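Local coordinates for thiamin pyrophosphokinase family protein (Enterococcus faecalis, PDB 3MEL) that probably transfers pyrophosphate from ATP to thiamine to make thiamine diphosphate, a magnesium-dependent reaction, and binds thiamine diphosphate and magnesium, at residues Gly10-Trp15 with Cys33-Glu38; Pro42-Val47 with Thr64-Ile69; Gln138-Gly143 with Ile206-Ser211; Tyr145-Glu150 with Asn190-Glu195. All blocks are in the same frame, centred on the assembly; numbering follows the deposited sequence.

Contact 1. Residues Gly10-Trp15 with Cys33-Glu38; sequences GNPSDW and CLHLLE
Pro12 of the loop that follows strand 3-7 lies over the imidazole of His35 on helix 32-37, a CH-pi packing of loop on helix beside the parallel part of the mixed sheet, in the probable catalytic domain. CG of Pro12 makes the contact, 4.0 Å from the centroid of the His35 ring and 21° off its normal, displaced toward the rim; the two side chains cross at about a right angle. CG of His35, anti to the carbonyl carbon (chi1 -64°), is the ring atom nearest to CG of Pro12. CE1 and ND1 of His35 both lie 3.0 Å from O of Gly10, ND1 at too poor an angle for a hydrogen bond. The indole of Trp15 reaches the helix with its six-membered ring, CZ2 lying 3.9 Å from CB of His35 and CH2 3.7 Å from the His35 carbonyl O. Pro12 is shared by both rings, since its CA sits over one face of the Trp15 indole. The turn that presents the proline is an Asx turn: OD1 of Asn11 accepts from N of Ser13 at 2.8 Å and also from OG of Ser13, both from the same face of the amide. Behind the contact, Trp15 and Leu36 both touch Val7 of strand 3-7. With no hydrogen bond joining the segments, the loop rests on the helix through one imidazole face and the outer atoms of the indole, while the Asn11 and Ser13 side chains bond within the turn.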
loop_
_atom_site.group_PDB
_atom_site.type_symbol
_atom_site.label_atom_id
_atom_site.label_comp_id
_atom_site.label_asym_id
_atom_site.label_seq_id
_atom_site.Cartn_x
_atom_site.Cartn_y
_atom_site.Cartn_z
ATOM N N GLY A 10 7.384 2.825 -13.152
ATOM C CA GLY A 10 5.998 2.443 -13.303
ATOM C C GLY A 10 5.527 2.718 -14.707
ATOM O O GLY A 10 6.174 3.452 -15.445
ATOM N N ASN A 11 4.412 2.112 -15.089
ATOM C CA ASN A 11 3.777 2.478 -16.340
ATOM C C ASN A 11 3.263 3.910 -16.219
ATOM O O ASN A 11 2.561 4.244 -15.252
ATOM C CB ASN A 11 2.640 1.512 -16.688
ATOM C CG ASN A 11 1.871 1.939 -17.937
ATOM O OD1 ASN A 11 2.252 2.890 -18.621
ATOM N ND2 ASN A 11 0.790 1.230 -18.241
ATOM N N PRO A 12 3.652 4.772 -17.180
ATOM C CA PRO A 12 3.247 6.185 -17.256
ATOM C C PRO A 12 1.731 6.349 -17.357
ATOM O O PRO A 12 1.211 7.432 -17.086
ATOM C CB PRO A 12 3.913 6.666 -18.548
ATOM C CG PRO A 12 5.059 5.758 -18.737
ATOM C CD PRO A 12 4.621 4.425 -18.234
ATOM N N SER A 13 1.037 5.284 -17.747
ATOM C CA SER A 13 -0.420 5.297 -17.829
ATOM C C SER A 13 -1.038 5.632 -16.479
ATOM O O SER A 13 -2.156 6.137 -16.412
ATOM C CB SER A 13 -0.945 3.940 -18.298
ATOM O OG SER A 13 -0.563 3.684 -19.636
ATOM N N ASP A 14 -0.306 5.350 -15.407
ATOM C CA ASP A 14 -0.823 5.533 -14.059
ATOM C C ASP A 14 -0.235 6.756 -13.417
ATOM O O ASP A 14 -0.343 6.926 -12.196
ATOM C CB ASP A 14 -0.521 4.322 -13.185
ATOM C CG ASP A 14 -1.048 3.047 -13.773
ATOM O OD1 ASP A 14 -2.062 3.100 -14.503
ATOM O OD2 ASP A 14 -0.442 1.992 -13.505
ATOM N N TRP A 15 0.392 7.592 -14.242
ATOM C CA TRP A 15 0.928 8.860 -13.789
ATOM C C TRP A 15 -0.200 9.815 -13.402
ATOM O O TRP A 15 -1.319 9.714 -13.906
ATOM C CB TRP A 15 1.749 9.507 -14.901
ATOM C CG TRP A 15 3.194 9.062 -15.016
ATOM C CD1 TRP A 15 3.867 8.165 -14.220
ATOM C CD2 TRP A 15 4.142 9.516 -15.988
ATOM N NE1 TRP A 15 5.166 8.029 -14.651
ATOM C CE2 TRP A 15 5.360 8.852 -15.731
ATOM C CE3 TRP A 15 4.075 10.416 -17.058
ATOM C CZ2 TRP A 15 6.500 9.068 -16.505
ATOM C CZ3 TRP A 15 5.198 10.624 -17.822
ATOM C CH2 TRP A 15 6.396 9.953 -17.546
ATOM N N CYS A 33 13.841 6.838 -16.239
ATOM C CA CYS A 33 14.656 7.685 -17.103
ATOM C C CYS A 33 14.174 7.631 -18.559
ATOM O O CYS A 33 14.098 8.659 -19.224
ATOM C CB CYS A 33 16.129 7.291 -17.024
ATOM S SG CYS A 33 16.976 7.591 -15.440
ATOM N N LEU A 34 13.839 6.444 -19.055
ATOM C CA LEU A 34 13.330 6.323 -20.422
ATOM C C LEU A 34 11.924 6.904 -20.558
ATOM O O LEU A 34 11.597 7.549 -21.563
ATOM C CB LEU A 34 13.330 4.866 -20.870
ATOM C CG LEU A 34 14.693 4.180 -20.746
ATOM C CD1 LEU A 34 14.563 2.653 -20.646
ATOM C CD2 LEU A 34 15.633 4.614 -21.885
ATOM N N HIS A 35 11.092 6.675 -19.541
ATOM C CA HIS A 35 9.722 7.179 -19.542
ATOM C C HIS A 35 9.641 8.707 -19.663
ATOM O O HIS A 35 8.759 9.240 -20.341
ATOM C CB HIS A 35 8.969 6.661 -18.318
ATOM C CG HIS A 35 8.804 5.172 -18.316
ATOM N ND1 HIS A 35 8.414 4.460 -17.199
ATOM C CD2 HIS A 35 8.989 4.258 -19.296
ATOM C CE1 HIS A 35 8.362 3.173 -17.495
ATOM N NE2 HIS A 35 8.710 3.023 -18.762
ATOM N N LEU A 36 10.565 9.395 -19.004
ATOM C CA LEU A 36 10.697 10.831 -19.136
ATOM C C LEU A 36 11.031 11.252 -20.573
ATOM O O LEU A 36 10.420 12.178 -21.107
ATOM C CB LEU A 36 11.787 11.332 -18.195
ATOM C CG LEU A 36 11.394 11.855 -16.821
ATOM C CD1 LEU A 36 12.628 12.250 -16.053
ATOM C CD2 LEU A 36 10.437 13.030 -16.936
ATOM N N LEU A 37 12.010 10.590 -21.188
ATOM C CA LEU A 37 12.478 10.996 -22.514
ATOM C C LEU A 37 11.467 10.636 -23.588
ATOM O O LEU A 37 11.313 11.363 -24.559
ATOM C CB LEU A 37 13.836 10.370 -22.850
ATOM C CG LEU A 37 14.994 10.583 -21.869
ATOM C CD1 LEU A 37 16.252 9.766 -22.241
ATOM C CD2 LEU A 37 15.308 12.063 -21.756
ATOM N N GLU A 38 10.781 9.511 -23.429
ATOM C CA GLU A 38 9.809 9.115 -24.436
ATOM C C GLU A 38 8.542 9.967 -24.276
ATOM O O GLU A 38 7.593 9.856 -25.048
ATOM C CB GLU A 38 9.517 7.610 -24.372
ATOM C CG GLU A 38 8.638 7.200 -23.207
ATOM C CD GLU A 38 8.579 5.685 -23.005
ATOM O OE1 GLU A 38 9.393 4.976 -23.652
ATOM O OE2 GLU A 38 7.729 5.208 -22.196
#

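Contact 2. Residues Pro42-Val47 with Thr64-Ile69; sequences PLQLAV and TTETLI
Ala46 holds strand 45-48 to strand 68-70 with both of its backbone polar atoms. Its N donates to O of Thr67 at 2.8 Å, and its O accepts from N of Ile69 at 2.7 Å; both bonds are close to linear and run nearly along the C=O axis. This is the parallel pattern, in which one residue bonds to the residues before and after its partner, here Thr67 and Ile69 on either side of Leu68. Upstream the ladder frays: N of Thr67 reaches O of Gln44 only weakly, with an N-H...O angle of 131°. O of Thr67 has a second donor, OG1 of Thr65 at 2.8 Å, which approaches from above the carbonyl plane. Leu45 and Val47 make their backbone bonds on the other side, with Phe26, Gly28 and Asp30. CA-H...O contacts add to the pairing, among them CA of Val47 to O of Ile69 at 3.4 Å. On one face Val47 and Ile69 lie side by side, CG1 to CG2 4.0 Å, and CD1 of Leu45 packs on CB of Thr67. On the other, CB of Ala46 meets CD1 of Leu68 at 3.9 Å. Gln44 and Glu66 run alongside one another. The two strands and helix 57-64 form a beta-alpha-beta unit at the sheet edge; Leu43, Ala46 and Leu68 pack on that helix, Val47 and Ile69 face helix 79-90, and strand 26-29 pairs with the inner strand.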
loop_
_atom_site.group_PDB
_atom_site.type_symbol
_atom_site.label_atom_id
_atom_site.label_comp_id
_atom_site.label_asym_id
_atom_site.label_seq_id
_atom_site.Cartn_x
_atom_site.Cartn_y
_atom_site.Cartn_z
ATOM N N PRO A 42 12.331 16.693 -19.762
ATOM C CA PRO A 42 13.769 16.715 -19.438
ATOM C C PRO A 42 14.230 15.543 -18.551
ATOM O O PRO A 42 13.429 14.851 -17.915
ATOM C CB PRO A 42 13.955 18.056 -18.698
ATOM C CG PRO A 42 12.732 18.843 -18.983
ATOM C CD PRO A 42 11.627 17.839 -19.170
ATOM N N LEU A 43 15.537 15.319 -18.541
ATOM C CA LEU A 43 16.158 14.330 -17.669
ATOM C C LEU A 43 17.416 14.995 -17.217
ATOM O O LEU A 43 18.325 15.170 -18.002
ATOM C CB LEU A 43 16.499 13.051 -18.435
ATOM C CG LEU A 43 17.309 11.987 -17.699
ATOM C CD1 LEU A 43 16.565 11.492 -16.464
ATOM C CD2 LEU A 43 17.649 10.830 -18.633
ATOM N N GLN A 44 17.465 15.404 -15.965
ATOM C CA GLN A 44 18.621 16.134 -15.493
ATOM C C GLN A 44 19.436 15.333 -14.480
ATOM O O GLN A 44 20.607 15.651 -14.226
ATOM C CB GLN A 44 18.193 17.480 -14.918
ATOM C CG GLN A 44 17.554 18.382 -15.948
ATOM C CD GLN A 44 16.744 19.468 -15.314
ATOM O OE1 GLN A 44 17.211 20.577 -15.123
ATOM N NE2 GLN A 44 15.530 19.141 -14.950
ATOM N N LEU A 45 18.808 14.307 -13.906
ATOM C CA LEU A 45 19.470 13.416 -12.949
ATOM C C LEU A 45 18.990 11.981 -13.166
ATOM O O LEU A 45 17.793 11.715 -13.076
ATOM C CB LEU A 45 19.200 13.872 -11.513
ATOM C CG LEU A 45 19.825 13.105 -10.343
ATOM C CD1 LEU A 45 21.344 13.149 -10.397
ATOM C CD2 LEU A 45 19.315 13.650 -9.004
ATOM N N ALA A 46 19.914 11.074 -13.496
ATOM C CA ALA A 46 19.564 9.659 -13.701
ATOM C C ALA A 46 20.135 8.767 -12.587
ATOM O O ALA A 46 21.337 8.791 -12.324
ATOM C CB ALA A 46 20.017 9.193 -15.056
ATOM N N VAL A 47 19.268 8.006 -11.916
ATOM C CA VAL A 47 19.679 7.234 -10.740
ATOM C C VAL A 47 19.217 5.774 -10.742
ATOM O O VAL A 47 18.106 5.444 -11.158
ATOM C CB VAL A 47 19.185 7.886 -9.433
ATOM C CG1 VAL A 47 20.110 7.511 -8.290
ATOM C CG2 VAL A 47 19.142 9.373 -9.576
ATOM N N THR A 64 22.036 11.608 -22.765
ATOM C CA THR A 64 20.978 12.563 -22.498
ATOM C C THR A 64 20.958 13.188 -21.093
ATOM O O THR A 64 20.856 14.387 -20.967
ATOM C CB THR A 64 19.620 11.948 -22.805
ATOM O OG1 THR A 64 19.601 11.524 -24.173
ATOM C CG2 THR A 64 18.534 12.957 -22.564
ATOM N N THR A 65 21.032 12.400 -20.030
ATOM C CA THR A 65 20.993 13.004 -18.699
ATOM C C THR A 65 22.079 14.062 -18.603
ATOM O O THR A 65 22.951 14.139 -19.466
ATOM C CB THR A 65 21.247 11.965 -17.591
ATOM O OG1 THR A 65 21.114 12.586 -16.308
ATOM C CG2 THR A 65 22.638 11.378 -17.718
ATOM N N GLU A 66 22.052 14.873 -17.555
ATOM C CA GLU A 66 23.187 15.752 -17.311
ATOM C C GLU A 66 23.961 15.406 -16.048
ATOM O O GLU A 66 25.097 15.839 -15.893
ATOM C CB GLU A 66 22.796 17.233 -17.345
ATOM C CG GLU A 66 21.734 17.672 -16.363
ATOM C CD GLU A 66 21.335 19.130 -16.579
ATOM O OE1 GLU A 66 21.165 19.537 -17.753
ATOM O OE2 GLU A 66 21.190 19.869 -15.574
ATOM N N THR A 67 23.343 14.645 -15.146
ATOM C CA THR A 67 24.062 13.987 -14.056
ATOM C C THR A 67 23.660 12.530 -14.002
ATOM O O THR A 67 22.467 12.203 -13.921
ATOM C CB THR A 67 23.778 14.588 -12.683
ATOM O OG1 THR A 67 23.996 15.993 -12.729
ATOM C CG2 THR A 67 24.712 14.012 -11.651
ATOM N N LEU A 68 24.660 11.656 -14.051
ATOM C CA LEU A 68 24.429 10.224 -13.939
ATOM C C LEU A 68 24.887 9.726 -12.574
ATOM O O LEU A 68 26.057 9.879 -12.204
ATOM C CB LEU A 68 25.190 9.479 -15.037
ATOM C CG LEU A 68 25.032 7.967 -15.096
ATOM C CD1 LEU A 68 23.568 7.613 -15.285
ATOM C CD2 LEU A 68 25.883 7.397 -16.211
ATOM N N ILE A 69 23.965 9.147 -11.814
ATOM C CA ILE A 69 24.358 8.362 -10.646
ATOM C C ILE A 69 24.054 6.881 -10.853
ATOM O O ILE A 69 22.931 6.430 -10.680
ATOM C CB ILE A 69 23.714 8.882 -9.373
ATOM C CG1 ILE A 69 24.201 10.302 -9.113
ATOM C CG2 ILE A 69 24.074 7.984 -8.223
ATOM C CD1 ILE A 69 23.749 10.866 -7.826
#

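Contact 3. Residues Gln138-Gly143 with Ile206-Ser211; sequences QYYAPG and IAVIQS
Four backbone hydrogen bonds join Gln138 and Tyr140 to Val208 and Ile206 in two antiparallel hydrogen-bonded pairs. N of Gln138 gives to O of Val208 at 2.9 Å and a nearly straight 172°; the return bond, N of Val208 to O of Gln138, is weak at 129°. Around Tyr140 both are sound: its N donates to O of Ile206 at 2.9 Å, and its O accepts from N of Ile206 at 3.1 Å. Tyr139 and Ala207 form the non-hydrogen-bonded pair between them, where CE1 of the Tyr139 ring touches CB of Ala207 at 4.0 Å. On the face with Gln138 and Ile206, the side chains of Tyr140 and Val208 cross obliquely; CG2 of Val208, anti to the carbonyl carbon, is the branch that touches both CD2 and CE2 of the ring. Farther out, Arg126 makes a cation-pi contact with Tyr140 and donates from NE to O of Tyr139, while Phe199 meets the Tyr140 ring edge-to-face. Tyr139 packs on Ile128 and Leu130 of strand 128-131. Main-chain bonds therefore set the register of strands 135-140 and 206-211, and each face adds its own buried packing, one tyrosine to each side of the sheet.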
loop_
_atom_site.group_PDB
_atom_site.type_symbol
_atom_site.label_atom_id
_atom_site.label_comp_id
_atom_site.label_asym_id
_atom_site.label_seq_id
_atom_site.Cartn_x
_atom_site.Cartn_y
_atom_site.Cartn_z
ATOM N N GLN A 138 0.497 12.937 1.145
ATOM C CA GLN A 138 1.276 13.956 1.842
ATOM C C GLN A 138 1.541 13.498 3.264
ATOM O O GLN A 138 0.708 12.807 3.846
ATOM C CB GLN A 138 0.501 15.269 1.894
ATOM C CG GLN A 138 0.866 16.264 0.807
ATOM C CD GLN A 138 0.450 17.688 1.159
ATOM O OE1 GLN A 138 -0.735 18.025 1.147
ATOM N NE2 GLN A 138 1.423 18.523 1.487
ATOM N N TYR A 139 2.676 13.888 3.841
ATOM C CA TYR A 139 3.003 13.447 5.203
ATOM C C TYR A 139 2.949 14.566 6.223
ATOM O O TYR A 139 3.296 15.703 5.923
ATOM C CB TYR A 139 4.362 12.744 5.263
ATOM C CG TYR A 139 4.403 11.494 4.428
ATOM C CD1 TYR A 139 3.935 10.283 4.921
ATOM C CD2 TYR A 139 4.887 11.526 3.138
ATOM C CE1 TYR A 139 3.964 9.142 4.148
ATOM C CE2 TYR A 139 4.920 10.393 2.365
ATOM C CZ TYR A 139 4.457 9.214 2.868
ATOM O OH TYR A 139 4.492 8.119 2.068
ATOM N N TYR A 140 2.507 14.229 7.432
ATOM C CA TYR A 140 2.418 15.203 8.509
ATOM C C TYR A 140 2.951 14.685 9.839
ATOM O O TYR A 140 2.637 13.573 10.246
ATOM C CB TYR A 140 0.976 15.649 8.692
ATOM C CG TYR A 140 0.446 16.483 7.557
ATOM C CD1 TYR A 140 0.636 17.852 7.532
ATOM C CD2 TYR A 140 -0.243 15.898 6.510
ATOM C CE1 TYR A 140 0.163 18.604 6.501
ATOM C CE2 TYR A 140 -0.723 16.648 5.467
ATOM C CZ TYR A 140 -0.522 18.003 5.466
ATOM O OH TYR A 140 -1.022 18.761 4.426
ATOM N N ALA A 141 3.753 15.503 10.510
ATOM C CA ALA A 141 4.075 15.271 11.901
ATOM C C ALA A 141 3.073 16.070 12.729
ATOM O O ALA A 141 2.340 16.880 12.180
ATOM C CB ALA A 141 5.474 15.716 12.187
ATOM N N PRO A 142 3.038 15.849 14.055
ATOM C CA PRO A 142 2.061 16.513 14.926
ATOM C C PRO A 142 2.000 18.026 14.745
ATOM O O PRO A 142 3.004 18.724 14.880
ATOM C CB PRO A 142 2.583 16.200 16.326
ATOM C CG PRO A 142 3.268 14.918 16.177
ATOM C CD PRO A 142 3.933 14.969 14.827
ATOM N N GLY A 143 0.807 18.529 14.463
ATOM C CA GLY A 143 0.603 19.956 14.369
ATOM C C GLY A 143 -0.857 20.240 14.111
ATOM O O GLY A 143 -1.714 19.423 14.432
ATOM N N ILE A 206 0.977 10.915 10.287
ATOM C CA ILE A 206 -0.157 10.642 9.425
ATOM C C ILE A 206 0.190 10.910 7.974
ATOM O O ILE A 206 0.994 11.794 7.636
ATOM C CB ILE A 206 -1.398 11.463 9.820
ATOM C CG1 ILE A 206 -1.651 11.344 11.322
ATOM C CG2 ILE A 206 -2.616 10.996 9.032
ATOM C CD1 ILE A 206 -2.694 12.291 11.832
ATOM N N ALA A 207 -0.419 10.102 7.123
ATOM C CA ALA A 207 -0.285 10.263 5.702
ATOM C C ALA A 207 -1.638 10.716 5.226
ATOM O O ALA A 207 -2.585 9.933 5.203
ATOM C CB ALA A 207 0.092 8.929 5.047
ATOM N N VAL A 208 -1.756 11.984 4.873
ATOM C CA VAL A 208 -3.012 12.429 4.323
ATOM C C VAL A 208 -3.058 11.936 2.888
ATOM O O VAL A 208 -2.105 12.145 2.128
ATOM C CB VAL A 208 -3.133 13.950 4.406
ATOM C CG1 VAL A 208 -4.326 14.436 3.606
ATOM C CG2 VAL A 208 -3.236 14.373 5.862
ATOM N N ILE A 209 -4.139 11.255 2.518
ATOM C CA ILE A 209 -4.272 10.728 1.158
ATOM C C ILE A 209 -5.540 11.199 0.465
ATOM O O ILE A 209 -6.625 11.068 1.015
ATOM C CB ILE A 209 -4.238 9.176 1.126
ATOM C CG1 ILE A 209 -2.865 8.645 1.552
ATOM C CG2 ILE A 209 -4.591 8.658 -0.260
ATOM C CD1 ILE A 209 -2.790 7.140 1.585
ATOM N N GLN A 210 -5.399 11.751 -0.739
ATOM C CA GLN A 210 -6.547 12.120 -1.563
ATOM C C GLN A 210 -6.601 11.233 -2.792
ATOM O O GLN A 210 -5.595 11.029 -3.449
ATOM C CB GLN A 210 -6.476 13.587 -1.974
ATOM C CG GLN A 210 -6.563 14.573 -0.810
ATOM C CD GLN A 210 -6.710 16.019 -1.273
ATOM O OE1 GLN A 210 -6.003 16.906 -0.792
ATOM N NE2 GLN A 210 -7.635 16.257 -2.205
ATOM N N SER A 211 -7.783 10.725 -3.119
ATOM C CA SER A 211 -7.899 9.656 -4.100
ATOM C C SER A 211 -9.179 9.813 -4.901
ATOM O O SER A 211 -9.990 10.680 -4.593
ATOM C CB SER A 211 -7.883 8.300 -3.388
ATOM O OG SER A 211 -8.758 8.272 -2.254
#

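Contact 4. Residues Tyr145-Glu150 with Asn190-Glu195; sequences YIVPKE and NEFIEE
Lys149 lays its aliphatic chain over the Phe192 ring: CB sits 3.6 Å from the ring centroid and only 1° off the normal, a CH-pi contact squarely over the centre. CG, anti to the backbone N (chi1 178°), continues across the same face, 3.7 Å from CD2 of Phe192. At the ring edge, near its plane, O of Val147 lies 3.2 Å from CE1 of Phe192, and CG1 of Val147 touches CZ at 4.1 Å. The backbone is joined by one strong hydrogen bond, N of Lys149 to O of Glu195 at 2.7 Å and 171°. O of Glu195 also touches CB of Lys149, the atom that lies over the Phe192 ring. Beyond the ring the chain bends at chi4, and NZ of Lys149 is taken by the Lys153 carbonyl. Glu194 forms a salt bridge with Arg171. Phe192 also packs on Ala197 of strand 196-200 and, with Val147, on Gln210 of strand 206-211. Val147 pairs by backbone with Ala197, so the Lys149-Glu195 bond lies just beyond the antiparallel pairing of strands 144-148 and 196-200, at the surface where the three-stranded sheet adjoins the larger mixed sheet and the loop from strand 185-190 comes in.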
loop_
_atom_site.group_PDB
_atom_site.type_symbol
_atom_site.label_atom_id
_atom_site.label_comp_id
_atom_site.label_asym_id
_atom_site.label_seq_id
_atom_site.Cartn_x
_atom_site.Cartn_y
_atom_site.Cartn_z
ATOM N N TYR A 145 -3.302 21.757 10.843
ATOM C CA TYR A 145 -3.113 21.918 9.409
ATOM C C TYR A 145 -4.384 22.206 8.617
ATOM O O TYR A 145 -5.494 21.842 9.025
ATOM C CB TYR A 145 -2.412 20.676 8.837
ATOM C CG TYR A 145 -1.118 20.379 9.549
ATOM C CD1 TYR A 145 -0.045 21.241 9.441
ATOM C CD2 TYR A 145 -0.974 19.255 10.344
ATOM C CE1 TYR A 145 1.131 20.997 10.096
ATOM C CE2 TYR A 145 0.204 19.007 11.006
ATOM C CZ TYR A 145 1.255 19.889 10.877
ATOM O OH TYR A 145 2.450 19.673 11.524
ATOM N N ILE A 146 -4.205 22.885 7.488
ATOM C CA ILE A 146 -5.261 23.000 6.494
ATOM C C ILE A 146 -4.883 22.114 5.310
ATOM O O ILE A 146 -3.722 22.052 4.911
ATOM C CB ILE A 146 -5.506 24.468 6.052
ATOM C CG1 ILE A 146 -4.181 25.111 5.623
ATOM C CG2 ILE A 146 -6.161 25.252 7.181
ATOM C CD1 ILE A 146 -4.256 26.601 5.227
ATOM N N VAL A 147 -5.860 21.402 4.774
ATOM C CA VAL A 147 -5.604 20.464 3.703
ATOM C C VAL A 147 -6.395 20.888 2.476
ATOM O O VAL A 147 -7.580 20.568 2.359
ATOM C CB VAL A 147 -6.006 19.039 4.118
ATOM C CG1 VAL A 147 -5.798 18.068 2.972
ATOM C CG2 VAL A 147 -5.228 18.611 5.359
ATOM N N PRO A 148 -5.747 21.617 1.558
ATOM C CA PRO A 148 -6.480 22.132 0.395
ATOM C C PRO A 148 -6.878 20.994 -0.540
ATOM O O PRO A 148 -6.038 20.163 -0.880
ATOM C CB PRO A 148 -5.460 23.063 -0.289
ATOM C CG PRO A 148 -4.365 23.275 0.727
ATOM C CD PRO A 148 -4.332 22.011 1.534
ATOM N N LYS A 149 -8.137 20.957 -0.954
ATOM C CA LYS A 149 -8.577 19.904 -1.845
ATOM C C LYS A 149 -7.925 19.976 -3.225
ATOM O O LYS A 149 -7.796 21.049 -3.825
ATOM C CB LYS A 149 -10.081 19.935 -2.010
ATOM C CG LYS A 149 -10.589 18.884 -2.967
ATOM C CD LYS A 149 -12.045 19.106 -3.251
ATOM C CE LYS A 149 -12.488 18.345 -4.464
ATOM N NZ LYS A 149 -12.834 16.974 -4.062
ATOM N N GLU A 150 -7.515 18.810 -3.719
ATOM C CA GLU A 150 -7.068 18.650 -5.095
ATOM C C GLU A 150 -8.276 18.534 -6.014
ATOM O O GLU A 150 -9.161 17.707 -5.786
ATOM C CB GLU A 150 -6.141 17.445 -5.222
ATOM C CG GLU A 150 -4.846 17.659 -4.464
ATOM C CD GLU A 150 -3.804 16.586 -4.745
ATOM O OE1 GLU A 150 -4.106 15.672 -5.557
ATOM O OE2 GLU A 150 -2.688 16.667 -4.157
ATOM N N ASN A 190 -13.266 9.412 3.534
ATOM C CA ASN A 190 -13.789 10.695 3.961
ATOM C C ASN A 190 -13.947 11.622 2.742
ATOM O O ASN A 190 -13.403 11.344 1.680
ATOM C CB ASN A 190 -12.861 11.310 5.005
ATOM C CG ASN A 190 -13.567 12.296 5.882
ATOM O OD1 ASN A 190 -14.638 12.777 5.532
ATOM N ND2 ASN A 190 -12.983 12.603 7.034
ATOM N N GLU A 191 -14.710 12.703 2.884
ATOM C CA GLU A 191 -14.907 13.662 1.791
ATOM C C GLU A 191 -14.743 15.109 2.247
ATOM O O GLU A 191 -14.903 15.438 3.423
ATOM C CB GLU A 191 -16.275 13.492 1.141
ATOM C CG GLU A 191 -16.503 12.162 0.466
ATOM C CD GLU A 191 -17.923 12.025 -0.064
ATOM O OE1 GLU A 191 -18.625 13.050 -0.149
ATOM O OE2 GLU A 191 -18.350 10.903 -0.405
ATOM N N PHE A 192 -14.400 15.968 1.294
ATOM C CA PHE A 192 -14.363 17.400 1.526
ATOM C C PHE A 192 -15.779 17.938 1.462
ATOM O O PHE A 192 -16.566 17.520 0.608
ATOM C CB PHE A 192 -13.531 18.083 0.452
ATOM C CG PHE A 192 -12.056 17.911 0.629
ATOM C CD1 PHE A 192 -11.335 18.790 1.428
ATOM C CD2 PHE A 192 -11.381 16.869 0.000
ATOM C CE1 PHE A 192 -9.974 18.639 1.596
ATOM C CE2 PHE A 192 -10.014 16.711 0.166
ATOM C CZ PHE A 192 -9.311 17.594 0.967
ATOM N N ILE A 193 -16.117 18.855 2.364
ATOM C CA ILE A 193 -17.367 19.583 2.221
ATOM C C ILE A 193 -17.088 20.981 1.651
ATOM O O ILE A 193 -17.902 21.539 0.912
ATOM C CB ILE A 193 -18.202 19.632 3.528
ATOM C CG1 ILE A 193 -17.403 20.251 4.673
ATOM C CG2 ILE A 193 -18.712 18.234 3.910
ATOM C CD1 ILE A 193 -18.183 20.296 5.979
ATOM N N GLU A 194 -15.917 21.527 1.970
ATOM C CA GLU A 194 -15.489 22.794 1.385
ATOM C C GLU A 194 -14.364 22.547 0.377
ATOM O O GLU A 194 -14.261 21.462 -0.203
ATOM C CB GLU A 194 -15.004 23.753 2.474
ATOM C CG GLU A 194 -15.995 23.979 3.607
ATOM C CD GLU A 194 -15.374 24.738 4.765
ATOM O OE1 GLU A 194 -14.120 24.810 4.818
ATOM O OE2 GLU A 194 -16.140 25.261 5.610
ATOM N N GLU A 195 -13.515 23.551 0.179
ATOM C CA GLU A 195 -12.357 23.392 -0.685
ATOM C C GLU A 195 -11.134 23.032 0.160
ATOM O O GLU A 195 -10.032 22.797 -0.364
ATOM C CB GLU A 195 -12.112 24.674 -1.488
ATOM C CG GLU A 195 -13.338 25.151 -2.282
ATOM C CD GLU A 195 -13.930 24.063 -3.177
ATOM O OE1 GLU A 195 -13.187 23.528 -4.038
ATOM O OE2 GLU A 195 -15.138 23.752 -3.021
#

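How the contacts relate
From the N terminus, contact 1 closes a short loop from the turn after strand 3-7, through strand 26-29, to helix 32-37. Contact 2 follows in series, closing the crossover from strand 45-48 through helix 57-64 to strand 68-70. The two touch where Leu36, Leu37 and Cys33 pack on Pro42, Leu43, Thr64 and Ala46. Contact 3 closes a much longer all-beta loop, and contact 4 nests within it; they meet where Gln210 reaches Pro148 and Glu150, and where Tyr140 meets Tyr145. Contacts 2 and 3 lie about 30 Å apart between centres, yet both belong to the mixed sheet, which runs from the parallel half into the antiparallel half.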